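Local coordinates for protein glucoamylase (Thermoanaerobacterium thermosaccharolyticum, PDB 1LF6) that hydrolyses terminal alpha-1,4-linked glucose units from the non-reducing ends of glucan chains, probably releasing beta-D-glucose, at residues I323-G328 and D579-P584; G335-V340 and I634-W639; I519-G524 and E588-A593. All coordinates share one frame; numbering follows the deposited sequence.

The loop between helices 296-306 and 342-355 supplies 323-328 and then 335-340. Next come the turn 519-524, between strands 516-519 and 524-527, and residues 579-584 and 588-593, both in the loop before helix 600-612; 634-639 lies before helix 653-668. Contact 1 closes the loop from 323-328 to 579-584, and contact 2 the longer one from 335-340, inside that loop, to 634-639, beyond it, so the two cross. Contact 3, between 519-524 and 588-593, also crosses contact 1 but is nested inside contact 2. Contact 1 touches both others: Tyr581 reaches Tyr337 of contact 2, and Trp325 packs on Tyr590 of contact 3. Together they tie connecting loops of the helical barrel around the presumed substrate pocket.

Contact 1. Residues I323-G328 and D579-P584; sequences IPWGDG and DGYGEP
With CG beside its backbone N and anti to the carbonyl carbon (chi1 -56°), Trp325 sends its indole across to Tyr581 and Glu583, while a bend at chi2 of Glu583 swings the carboxylate back to the pyrrole side of that indole. There the ring nitrogen donates a short, nearly straight bond, Trp325 NE1 to Glu583 OE1 at 2.5 Å with an angle of 172° at the hydrogen. The oxygen lies in the indole plane but is itself approached from above the carboxylate plane. At the benzo end, the indole edge meets the face of Tyr581 in a T-shaped stack, with the planes at 89° and the ring centroids 5.4 Å apart; Trp325 CZ3 comes within 3.9 Å of Tyr581 CZ. Between these two grips, Gly582 CA passes 4.1 Å from Trp325 CZ2. The indole is thus fixed at both ends against rotation. Glu583 OE2 accepts from the backbone N of Asp647 and Tyr581 OH is bonded to Tyr337, which brace the two partners in turn. Trp325 probably binds substrate, as in a close relative, and the arrangement fits the aromatic-lined sugar pocket of a family 15 glucoamylase.

Contact 2. Residues G335-V340 and I634-W639; sequences GGYHLV and ISEQVW
Tyr337 and Glu636 meet through their polar ends, joining two loops of the (alpha/alpha) barrel of this family 15 glycosidase: one precedes helix 342-355, the other helix 653-668. The two side chains each span about half of the gap. The CB of Tyr337 heads toward the other loop, and with CG beside the backbone N, anti to the carbonyl carbon (chi1 -75°), the ring extends from its own loop toward 634-639. Pro324 packs obliquely against the ring, near Tyr337 CE1. Across the ring, Tyr337 CE2 and then CZ each come within 3.3 Å of Glu636 OE1, which sits at the ring edge near its plane. At the tip, Tyr337 OH donates a short hydrogen bond of 2.5 Å to Glu636 OE1. The hydroxyl arrives on the syn lone pair, the side of the other carboxylate oxygen, and the ring and carboxylate planes are turned 44° apart. The same phenol oxygen also makes a probable hydrogen bond with Tyr581 OH, so two polar partners hold it. Glu636 comes to meet the phenol on an extended chain, its CG anti to the backbone N. The Glu636 side chain lies about 4 Å, nearest atoms, from that of Trp325, a probable substrate-binding residue. On the remaining oxygen, Tyr581 packs its CE1 against Glu636 OE2, and Gln637 NE2 donates to Glu636 OE2 at 2.9 Å, from its anti side and close to the carboxylate plane.

Contact 3. Residues I519-G524 and E588-A593; sequences IANGGG and ELYHGA
The side chains of Asn521 and Tyr590 cross at about a right angle, the amide plane standing 79° to the phenol ring. Tyr590 brings its hydroxyl end on: CG is anti to the backbone N (chi1 170°), which carries the ring toward the other segment, and Tyr590 OH donates to Asn521 OD1 at 2.8 Å. The carbonyl oxygen lies near the plane of the phenol, at its edge, yet the hydroxyl reaches it from well above the amide plane. Asn521 sits in a type I' turn from Ala520 to Gly523, the tip of a beta hairpin formed by strands 516-519 and 524-527; the hairpin end is thereby fastened to the loop that leads to helix 600-612. Backbone contacts add to the bond. Asn521 CA points a C-H at Gly592 O, 3.4 Å away, and Ala593 CA lies 3.7 Å from Asn521 O. The chain folds back so that Gly592 N lies 3.3 Å above the centre of the Tyr590 ring, two residues earlier. An alanine in place of Asn521 is likely to leave the Tyr590 hydroxyl without this acceptor and the ring with one less restraint on its tilt. Tyr590 CD2 also packs 3.4 Å from Trp325 CZ3. The other branch of the asparagine, ND2, lies against Tyr581 CB.

Contact 1. Residues I323-G328 and D579-P584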
ATOM      1  N   ILE A 323      -3.768  -5.731  -2.901  1.00 28.72           N
ATOM      2  CA  ILE A 323      -3.295  -6.898  -3.630  1.00 31.84           C
ATOM      3  C   ILE A 323      -3.462  -6.577  -5.112  1.00 33.33           C
ATOM      4  O   ILE A 323      -4.477  -6.919  -5.717  1.00 33.95           O
ATOM      5  CB  ILE A 323      -4.129  -8.136  -3.266  1.00 31.96           C
ATOM      6  CG1 ILE A 323      -4.029  -8.386  -1.761  1.00 31.82           C
ATOM      7  CG2 ILE A 323      -3.654  -9.342  -4.064  1.00 34.00           C
ATOM      8  CD1 ILE A 323      -4.963  -9.447  -1.249  1.00 32.35           C
ATOM      9  N   PRO A 324      -2.461  -5.914  -5.712  1.00 35.51           N
ATOM     10  CA  PRO A 324      -2.491  -5.533  -7.129  1.00 38.04           C
ATOM     11  C   PRO A 324      -3.101  -6.559  -8.073  1.00 40.54           C
ATOM     12  O   PRO A 324      -2.803  -7.752  -8.000  1.00 38.70           O
ATOM     13  CB  PRO A 324      -1.024  -5.226  -7.447  1.00 36.66           C
ATOM     14  CG  PRO A 324      -0.265  -5.977  -6.397  1.00 37.81           C
ATOM     15  CD  PRO A 324      -1.105  -5.751  -5.171  1.00 35.40           C
ATOM     16  N   TRP A 325      -3.969  -6.071  -8.955  1.00 44.10           N
ATOM     17  CA  TRP A 325      -4.638  -6.918  -9.930  1.00 47.03           C
ATOM     18  C   TRP A 325      -5.253  -8.128  -9.235  1.00 49.32           C
ATOM     19  O   TRP A 325      -5.311  -9.225  -9.800  1.00 50.54           O
ATOM     20  CB  TRP A 325      -3.632  -7.353 -10.999  1.00 47.05           C
ATOM     21  CG  TRP A 325      -2.971  -6.179 -11.664  1.00 47.67           C
ATOM     22  CD1 TRP A 325      -3.560  -5.275 -12.504  1.00 47.90           C
ATOM     23  CD2 TRP A 325      -1.613  -5.744 -11.497  1.00 46.93           C
ATOM     24  NE1 TRP A 325      -2.656  -4.306 -12.867  1.00 46.13           N
ATOM     25  CE2 TRP A 325      -1.453  -4.567 -12.265  1.00 46.81           C
ATOM     26  CE3 TRP A 325      -0.516  -6.234 -10.772  1.00 47.18           C
ATOM     27  CZ2 TRP A 325      -0.240  -3.870 -12.330  1.00 46.66           C
ATOM     28  CZ3 TRP A 325       0.693  -5.539 -10.836  1.00 46.55           C
ATOM     29  CH2 TRP A 325       0.819  -4.370 -11.611  1.00 46.54           C
ATOM     30  N   GLY A 326      -5.716  -7.908  -8.005  1.00 51.04           N
ATOM     31  CA  GLY A 326      -6.328  -8.968  -7.222  1.00 52.40           C
ATOM     32  C   GLY A 326      -7.456  -9.665  -7.951  1.00 53.81           C
ATOM     33  O   GLY A 326      -7.690 -10.859  -7.749  1.00 53.84           O
ATOM     34  N   ASP A 327      -8.159  -8.918  -8.797  1.00 55.18           N
ATOM     35  CA  ASP A 327      -9.269  -9.464  -9.571  1.00 56.54           C
ATOM     36  C   ASP A 327      -8.797 -10.677 -10.369  1.00 56.60           C
ATOM     37  O   ASP A 327      -9.549 -11.634 -10.570  1.00 57.20           O
ATOM     38  CB  ASP A 327      -9.812  -8.400 -10.529  1.00 57.60           C
ATOM     39  CG  ASP A 327     -10.963  -8.907 -11.375  1.00 58.40           C
ATOM     40  OD1 ASP A 327     -11.290  -8.251 -12.386  1.00 59.23           O
ATOM     41  OD2 ASP A 327     -11.546  -9.958 -11.028  1.00 58.89           O
ATOM     42  N   GLY A 328      -7.547 -10.628 -10.822  1.00 55.89           N
ATOM     43  CA  GLY A 328      -6.990 -11.725 -11.592  1.00 55.31           C
ATOM     44  C   GLY A 328      -6.100 -12.647 -10.778  1.00 55.07           C
ATOM     45  O   GLY A 328      -5.552 -13.613 -11.311  1.00 54.70           O
ATOM     46  N   ASP A 579       9.465  -1.237 -20.241  1.00 16.15           N
ATOM     47  CA  ASP A 579       9.031  -1.784 -18.962  1.00 14.70           C
ATOM     48  C   ASP A 579       7.755  -2.575 -19.241  1.00 14.78           C
ATOM     49  O   ASP A 579       6.860  -2.094 -19.938  1.00 13.84           O
ATOM     50  CB  ASP A 579       8.756  -0.641 -17.977  1.00 14.44           C
ATOM     51  CG  ASP A 579       8.292  -1.129 -16.612  1.00 14.71           C
ATOM     52  OD1 ASP A 579       8.281  -2.354 -16.367  1.00 11.40           O
ATOM     53  OD2 ASP A 579       7.942  -0.269 -15.774  1.00 15.09           O
ATOM     54  N   GLY A 580       7.672  -3.793 -18.717  1.00 15.52           N
ATOM     55  CA  GLY A 580       6.487  -4.595 -18.956  1.00 16.45           C
ATOM     56  C   GLY A 580       5.623  -4.826 -17.731  1.00 16.57           C
ATOM     57  O   GLY A 580       4.605  -5.502 -17.817  1.00 17.24           O
ATOM     58  N   TYR A 581       6.016  -4.256 -16.595  1.00 17.18           N
ATOM     59  CA  TYR A 581       5.271  -4.431 -15.352  1.00 19.07           C
ATOM     60  C   TYR A 581       3.981  -3.601 -15.283  1.00 19.68           C
ATOM     61  O   TYR A 581       3.936  -2.559 -14.629  1.00 17.62           O
ATOM     62  CB  TYR A 581       6.175  -4.096 -14.157  1.00 19.68           C
ATOM     63  CG  TYR A 581       5.572  -4.427 -12.805  1.00 19.87           C
ATOM     64  CD1 TYR A 581       5.320  -3.425 -11.869  1.00 21.36           C
ATOM     65  CD2 TYR A 581       5.266  -5.743 -12.458  1.00 18.94           C
ATOM     66  CE1 TYR A 581       4.779  -3.726 -10.617  1.00 21.09           C
ATOM     67  CE2 TYR A 581       4.725  -6.056 -11.210  1.00 20.21           C
ATOM     68  CZ  TYR A 581       4.484  -5.038 -10.296  1.00 21.38           C
ATOM     69  OH  TYR A 581       3.947  -5.341  -9.063  1.00 20.63           O
ATOM     70  N   GLY A 582       2.933  -4.076 -15.954  1.00 21.44           N
ATOM     71  CA  GLY A 582       1.661  -3.365 -15.945  1.00 23.66           C
ATOM     72  C   GLY A 582       0.631  -3.960 -16.894  1.00 25.74           C
ATOM     73  O   GLY A 582       0.936  -4.899 -17.623  1.00 24.11           O
ATOM     74  N   GLU A 583      -0.586  -3.415 -16.897  1.00 29.50           N
ATOM     75  CA  GLU A 583      -1.645  -3.924 -17.773  1.00 34.18           C
ATOM     76  C   GLU A 583      -1.243  -3.902 -19.239  1.00 37.05           C
ATOM     77  O   GLU A 583      -0.804  -2.871 -19.757  1.00 35.52           O
ATOM     78  CB  GLU A 583      -2.938  -3.124 -17.587  1.00 35.14           C
ATOM     79  CG  GLU A 583      -3.690  -3.479 -16.322  1.00 37.71           C
ATOM     80  CD  GLU A 583      -3.736  -2.340 -15.334  1.00 40.53           C
ATOM     81  OE1 GLU A 583      -2.925  -2.324 -14.387  1.00 42.30           O
ATOM     82  OE2 GLU A 583      -4.596  -1.455 -15.491  1.00 39.16           O
ATOM     83  N   PRO A 584      -1.403  -5.044 -19.933  1.00 39.55           N
ATOM     84  CA  PRO A 584      -1.051  -5.161 -21.351  1.00 42.43           C
ATOM     85  C   PRO A 584      -1.921  -4.270 -22.226  1.00 44.32           C
ATOM     86  O   PRO A 584      -1.455  -3.684 -23.202  1.00 45.58           O
ATOM     87  CB  PRO A 584      -1.256  -6.647 -21.635  1.00 42.86           C
ATOM     88  CG  PRO A 584      -2.406  -6.987 -20.744  1.00 42.23           C
ATOM     89  CD  PRO A 584      -2.045  -6.281 -19.450  1.00 40.89           C
TER

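Contact 2. Residues G335-V340 and I634-W639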
ATOM      1  N   GLY A 335       0.070 -11.620  -0.697  1.00 64.65           N
ATOM      2  CA  GLY A 335       0.495 -10.481   0.098  1.00 64.15           C
ATOM      3  C   GLY A 335       1.866  -9.995  -0.339  1.00 62.96           C
ATOM      4  O   GLY A 335       2.763  -9.808   0.485  1.00 63.80           O
ATOM      5  N   GLY A 336       2.028  -9.805  -1.648  1.00 62.01           N
ATOM      6  CA  GLY A 336       3.294  -9.341  -2.187  1.00 57.75           C
ATOM      7  C   GLY A 336       3.706  -7.987  -1.640  1.00 53.79           C
ATOM      8  O   GLY A 336       4.841  -7.815  -1.200  1.00 54.15           O
ATOM      9  N   TYR A 337       2.791  -7.022  -1.666  1.00 48.07           N
ATOM     10  CA  TYR A 337       3.085  -5.685  -1.159  1.00 43.32           C
ATOM     11  C   TYR A 337       2.934  -5.591   0.359  1.00 40.56           C
ATOM     12  O   TYR A 337       3.135  -4.526   0.945  1.00 36.02           O
ATOM     13  CB  TYR A 337       2.186  -4.640  -1.837  1.00 41.86           C
ATOM     14  CG  TYR A 337       2.591  -4.313  -3.258  1.00 40.62           C
ATOM     15  CD1 TYR A 337       2.428  -5.243  -4.284  1.00 40.58           C
ATOM     16  CD2 TYR A 337       3.171  -3.082  -3.571  1.00 38.90           C
ATOM     17  CE1 TYR A 337       2.835  -4.959  -5.584  1.00 38.60           C
ATOM     18  CE2 TYR A 337       3.581  -2.788  -4.869  1.00 37.12           C
ATOM     19  CZ  TYR A 337       3.411  -3.733  -5.869  1.00 37.50           C
ATOM     20  OH  TYR A 337       3.816  -3.461  -7.153  1.00 34.30           O
ATOM     21  N   HIS A 338       2.575  -6.703   0.996  1.00 34.44           N
ATOM     22  CA  HIS A 338       2.418  -6.717   2.449  1.00 32.42           C
ATOM     23  C   HIS A 338       3.731  -7.133   3.096  1.00 30.11           C
ATOM     24  O   HIS A 338       3.748  -7.696   4.189  1.00 28.31           O
ATOM     25  CB  HIS A 338       1.304  -7.676   2.872  1.00 32.39           C
ATOM     26  CG  HIS A 338      -0.048  -7.282   2.368  1.00 33.50           C
ATOM     27  ND1 HIS A 338      -0.424  -7.425   1.049  1.00 35.96           N
ATOM     28  CD2 HIS A 338      -1.106  -6.721   3.000  1.00 32.91           C
ATOM     29  CE1 HIS A 338      -1.654  -6.970   0.889  1.00 34.64           C
ATOM     30  NE2 HIS A 338      -2.091  -6.537   2.059  1.00 34.83           N
ATOM     31  N   LEU A 339       4.828  -6.851   2.403  1.00 24.73           N
ATOM     32  CA  LEU A 339       6.154  -7.171   2.897  1.00 22.91           C
ATOM     33  C   LEU A 339       6.855  -5.870   3.249  1.00 20.75           C
ATOM     34  O   LEU A 339       6.377  -4.789   2.905  1.00 20.48           O
ATOM     35  CB  LEU A 339       6.950  -7.930   1.830  1.00 22.66           C
ATOM     36  CG  LEU A 339       6.384  -9.305   1.470  1.00 23.23           C
ATOM     37  CD1 LEU A 339       7.091  -9.867   0.242  1.00 21.52           C
ATOM     38  CD2 LEU A 339       6.547 -10.235   2.663  1.00 23.24           C
ATOM     39  N   VAL A 340       7.982  -5.979   3.941  1.00 19.23           N
ATOM     40  CA  VAL A 340       8.744  -4.808   4.346  1.00 17.74           C
ATOM     41  C   VAL A 340      10.007  -4.693   3.511  1.00 16.71           C
ATOM     42  O   VAL A 340      10.830  -5.608   3.489  1.00 16.03           O
ATOM     43  CB  VAL A 340       9.153  -4.888   5.849  1.00 18.78           C
ATOM     44  CG1 VAL A 340       9.888  -3.611   6.263  1.00 17.51           C
ATOM     45  CG2 VAL A 340       7.922  -5.094   6.723  1.00 19.10           C
ATOM     46  N   ILE A 634      -3.096   7.632  -3.789  1.00 16.86           N
ATOM     47  CA  ILE A 634      -2.232   7.625  -4.961  1.00 16.14           C
ATOM     48  C   ILE A 634      -1.827   6.190  -5.277  1.00 17.55           C
ATOM     49  O   ILE A 634      -1.338   5.456  -4.412  1.00 17.21           O
ATOM     50  CB  ILE A 634      -0.947   8.463  -4.726  1.00 14.98           C
ATOM     51  CG1 ILE A 634      -1.320   9.895  -4.311  1.00 13.73           C
ATOM     52  CG2 ILE A 634      -0.095   8.484  -5.993  1.00 12.79           C
ATOM     53  CD1 ILE A 634      -0.118  10.764  -3.937  1.00 15.87           C
ATOM     54  N   SER A 635      -2.035   5.795  -6.525  1.00 16.24           N
ATOM     55  CA  SER A 635      -1.685   4.452  -6.953  1.00 15.25           C
ATOM     56  C   SER A 635      -0.236   4.402  -7.408  1.00 14.26           C
ATOM     57  O   SER A 635       0.414   5.429  -7.581  1.00 14.54           O
ATOM     58  CB  SER A 635      -2.592   4.004  -8.107  1.00 14.37           C
ATOM     59  OG  SER A 635      -2.312   4.744  -9.285  1.00 11.81           O
ATOM     60  N   GLU A 636       0.262   3.189  -7.591  1.00 14.81           N
ATOM     61  CA  GLU A 636       1.616   2.971  -8.059  1.00 13.74           C
ATOM     62  C   GLU A 636       1.725   3.436  -9.512  1.00 14.55           C
ATOM     63  O   GLU A 636       2.729   4.031  -9.912  1.00 12.75           O
ATOM     64  CB  GLU A 636       1.940   1.481  -7.962  1.00 15.03           C
ATOM     65  CG  GLU A 636       3.252   1.063  -8.596  1.00 12.19           C
ATOM     66  CD  GLU A 636       3.433  -0.438  -8.566  1.00 14.67           C
ATOM     67  OE1 GLU A 636       3.913  -0.956  -7.538  1.00 13.30           O
ATOM     68  OE2 GLU A 636       3.070  -1.095  -9.568  1.00 13.16           O
ATOM     69  N   GLN A 637       0.677   3.177 -10.293  1.00 14.05           N
ATOM     70  CA  GLN A 637       0.667   3.534 -11.709  1.00 14.37           C
ATOM     71  C   GLN A 637      -0.640   4.147 -12.203  1.00 14.11           C
ATOM     72  O   GLN A 637      -1.709   3.855 -11.668  1.00 13.56           O
ATOM     73  CB  GLN A 637       0.947   2.283 -12.551  1.00 12.23           C
ATOM     74  CG  GLN A 637       2.247   1.573 -12.227  1.00 11.30           C
ATOM     75  CD  GLN A 637       2.442   0.324 -13.061  1.00 11.72           C
ATOM     76  OE1 GLN A 637       2.274   0.347 -14.281  1.00 12.98           O
ATOM     77  NE2 GLN A 637       2.804  -0.771 -12.408  1.00 12.91           N
ATOM     78  N   VAL A 638      -0.538   4.982 -13.242  1.00 15.29           N
ATOM     79  CA  VAL A 638      -1.692   5.622 -13.873  1.00 14.51           C
ATOM     80  C   VAL A 638      -1.576   5.485 -15.395  1.00 15.64           C
ATOM     81  O   VAL A 638      -0.474   5.340 -15.932  1.00 13.47           O
ATOM     82  CB  VAL A 638      -1.791   7.140 -13.529  1.00 16.34           C
ATOM     83  CG1 VAL A 638      -1.969   7.328 -12.024  1.00 13.25           C
ATOM     84  CG2 VAL A 638      -0.556   7.873 -14.032  1.00 12.93           C
ATOM     85  N   TRP A 639      -2.716   5.533 -16.086  1.00 15.51           N
ATOM     86  CA  TRP A 639      -2.753   5.412 -17.546  1.00 16.07           C
ATOM     87  C   TRP A 639      -2.214   6.655 -18.245  1.00 17.28           C
ATOM     88  O   TRP A 639      -2.349   7.772 -17.739  1.00 18.26           O
ATOM     89  CB  TRP A 639      -4.187   5.164 -18.024  1.00 17.11           C
ATOM     90  CG  TRP A 639      -4.772   3.870 -17.571  1.00 16.07           C
ATOM     91  CD1 TRP A 639      -5.612   3.671 -16.515  1.00 18.20           C
ATOM     92  CD2 TRP A 639      -4.593   2.593 -18.189  1.00 17.36           C
ATOM     93  NE1 TRP A 639      -5.975   2.348 -16.441  1.00 16.47           N
ATOM     94  CE2 TRP A 639      -5.364   1.664 -17.458  1.00 16.50           C
ATOM     95  CE3 TRP A 639      -3.856   2.143 -19.291  1.00 18.46           C
ATOM     96  CZ2 TRP A 639      -5.420   0.309 -17.795  1.00 19.27           C
ATOM     97  CZ3 TRP A 639      -3.913   0.790 -19.624  1.00 21.36           C
ATOM     98  CH2 TRP A 639      -4.692  -0.107 -18.875  1.00 18.86           C
TER

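Contact 3. Residues I519-G524 and E588-A593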
ATOM      1  N   ILE A 519      15.016  -7.772 -20.307  1.00 17.66           N
ATOM      2  CA  ILE A 519      14.038  -6.987 -19.565  1.00 17.82           C
ATOM      3  C   ILE A 519      13.014  -7.923 -18.941  1.00 17.75           C
ATOM      4  O   ILE A 519      12.504  -8.826 -19.602  1.00 15.62           O
ATOM      5  CB  ILE A 519      13.312  -5.977 -20.483  1.00 17.10           C
ATOM      6  CG1 ILE A 519      14.328  -5.033 -21.133  1.00 18.34           C
ATOM      7  CG2 ILE A 519      12.287  -5.183 -19.679  1.00 14.19           C
ATOM      8  CD1 ILE A 519      15.086  -4.151 -20.148  1.00 20.73           C
ATOM      9  N   ALA A 520      12.724  -7.698 -17.664  1.00 16.61           N
ATOM     10  CA  ALA A 520      11.770  -8.519 -16.932  1.00 17.30           C
ATOM     11  C   ALA A 520      10.358  -8.383 -17.475  1.00 16.86           C
ATOM     12  O   ALA A 520      10.091  -7.566 -18.352  1.00 17.86           O
ATOM     13  CB  ALA A 520      11.790  -8.143 -15.449  1.00 17.23           C
ATOM     14  N   ASN A 521       9.455  -9.206 -16.952  1.00 19.55           N
ATOM     15  CA  ASN A 521       8.053  -9.172 -17.350  1.00 21.83           C
ATOM     16  C   ASN A 521       7.848  -9.188 -18.869  1.00 22.32           C
ATOM     17  O   ASN A 521       7.027  -8.440 -19.396  1.00 22.10           O
ATOM     18  CB  ASN A 521       7.394  -7.928 -16.746  1.00 21.43           C
ATOM     19  CG  ASN A 521       7.691  -7.782 -15.265  1.00 24.83           C
ATOM     20  OD1 ASN A 521       7.317  -8.640 -14.461  1.00 25.74           O
ATOM     21  ND2 ASN A 521       8.383  -6.701 -14.899  1.00 23.74           N
ATOM     22  N   GLY A 522       8.605 -10.040 -19.557  1.00 23.72           N
ATOM     23  CA  GLY A 522       8.497 -10.161 -21.002  1.00 24.71           C
ATOM     24  C   GLY A 522       8.869  -8.934 -21.812  1.00 26.00           C
ATOM     25  O   GLY A 522       8.519  -8.831 -22.991  1.00 26.11           O
ATOM     26  N   GLY A 523       9.594  -8.010 -21.194  1.00 26.63           N
ATOM     27  CA  GLY A 523       9.986  -6.784 -21.872  1.00 26.58           C
ATOM     28  C   GLY A 523      10.842  -6.915 -23.123  1.00 27.07           C
ATOM     29  O   GLY A 523      10.843  -6.015 -23.963  1.00 28.42           O
ATOM     30  N   GLY A 524      11.579  -8.014 -23.253  1.00 26.49           N
ATOM     31  CA  GLY A 524      12.422  -8.198 -24.424  1.00 24.23           C
ATOM     32  C   GLY A 524      13.918  -8.145 -24.152  1.00 22.84           C
ATOM     33  O   GLY A 524      14.355  -8.022 -23.006  1.00 21.45           O
ATOM     34  N   GLU A 588      -7.252  -5.621 -20.107  1.00 53.51           N
ATOM     35  CA  GLU A 588      -6.610  -6.800 -19.531  1.00 52.99           C
ATOM     36  C   GLU A 588      -5.793  -6.486 -18.287  1.00 52.73           C
ATOM     37  O   GLU A 588      -5.128  -5.454 -18.210  1.00 53.63           O
ATOM     38  CB  GLU A 588      -5.713  -7.467 -20.569  1.00 53.43           C
ATOM     39  CG  GLU A 588      -6.445  -7.927 -21.810  1.00 54.52           C
ATOM     40  CD  GLU A 588      -5.499  -8.455 -22.862  1.00 56.19           C
ATOM     41  OE1 GLU A 588      -4.818  -9.468 -22.591  1.00 58.39           O
ATOM     42  OE2 GLU A 588      -5.428  -7.854 -23.954  1.00 55.76           O
ATOM     43  N   LEU A 589      -5.843  -7.398 -17.321  1.00 51.99           N
ATOM     44  CA  LEU A 589      -5.117  -7.245 -16.066  1.00 51.67           C
ATOM     45  C   LEU A 589      -3.712  -7.832 -16.177  1.00 51.74           C
ATOM     46  O   LEU A 589      -3.457  -8.701 -17.011  1.00 51.94           O
ATOM     47  CB  LEU A 589      -5.881  -7.948 -14.942  1.00 50.87           C
ATOM     48  CG  LEU A 589      -7.317  -7.464 -14.717  1.00 50.51           C
ATOM     49  CD1 LEU A 589      -8.094  -8.502 -13.920  1.00 50.49           C
ATOM     50  CD2 LEU A 589      -7.298  -6.115 -14.009  1.00 49.20           C
ATOM     51  N   TYR A 590      -2.804  -7.352 -15.332  1.00 51.93           N
ATOM     52  CA  TYR A 590      -1.426  -7.836 -15.331  1.00 52.10           C
ATOM     53  C   TYR A 590      -1.330  -9.225 -14.701  1.00 52.56           C
ATOM     54  O   TYR A 590      -1.764  -9.434 -13.563  1.00 52.18           O
ATOM     55  CB  TYR A 590      -0.520  -6.872 -14.557  1.00 51.26           C
ATOM     56  CG  TYR A 590       0.871  -7.418 -14.318  1.00 50.33           C
ATOM     57  CD1 TYR A 590       1.825  -7.415 -15.329  1.00 49.49           C
ATOM     58  CD2 TYR A 590       1.212  -7.990 -13.092  1.00 50.68           C
ATOM     59  CE1 TYR A 590       3.085  -7.973 -15.127  1.00 49.22           C
ATOM     60  CE2 TYR A 590       2.469  -8.552 -12.880  1.00 49.43           C
ATOM     61  CZ  TYR A 590       3.401  -8.542 -13.904  1.00 49.70           C
ATOM     62  OH  TYR A 590       4.636  -9.124 -13.715  1.00 49.99           O
ATOM     63  N   HIS A 591      -0.757 -10.171 -15.443  1.00 52.57           N
ATOM     64  CA  HIS A 591      -0.595 -11.533 -14.953  1.00 52.11           C
ATOM     65  C   HIS A 591       0.835 -12.037 -15.138  1.00 51.89           C
ATOM     66  O   HIS A 591       1.088 -13.241 -15.086  1.00 52.69           O
ATOM     67  CB  HIS A 591      -1.572 -12.482 -15.658  1.00 52.81           C
ATOM     68  CG  HIS A 591      -3.000 -12.304 -15.241  1.00 54.37           C
ATOM     69  ND1 HIS A 591      -3.779 -11.246 -15.661  1.00 54.64           N
ATOM     70  CD2 HIS A 591      -3.786 -13.045 -14.423  1.00 54.89           C
ATOM     71  CE1 HIS A 591      -4.982 -11.343 -15.122  1.00 54.58           C
ATOM     72  NE2 HIS A 591      -5.012 -12.426 -14.366  1.00 54.36           N
ATOM     73  N   GLY A 592       1.769 -11.114 -15.358  1.00 50.37           N
ATOM     74  CA  GLY A 592       3.158 -11.505 -15.533  1.00 48.29           C
ATOM     75  C   GLY A 592       3.864 -10.866 -16.714  1.00 47.07           C
ATOM     76  O   GLY A 592       5.079 -10.667 -16.680  1.00 46.73           O
ATOM     77  N   ALA A 593       3.107 -10.546 -17.762  1.00 46.26           N
ATOM     78  CA  ALA A 593       3.666  -9.928 -18.964  1.00 43.54           C
ATOM     79  C   ALA A 593       2.671  -8.955 -19.595  1.00 42.03           C
ATOM     80  O   ALA A 593       1.638  -9.367 -20.128  1.00 42.68           O
ATOM     81  CB  ALA A 593       4.057 -11.002 -19.969  1.00 43.66           C
TER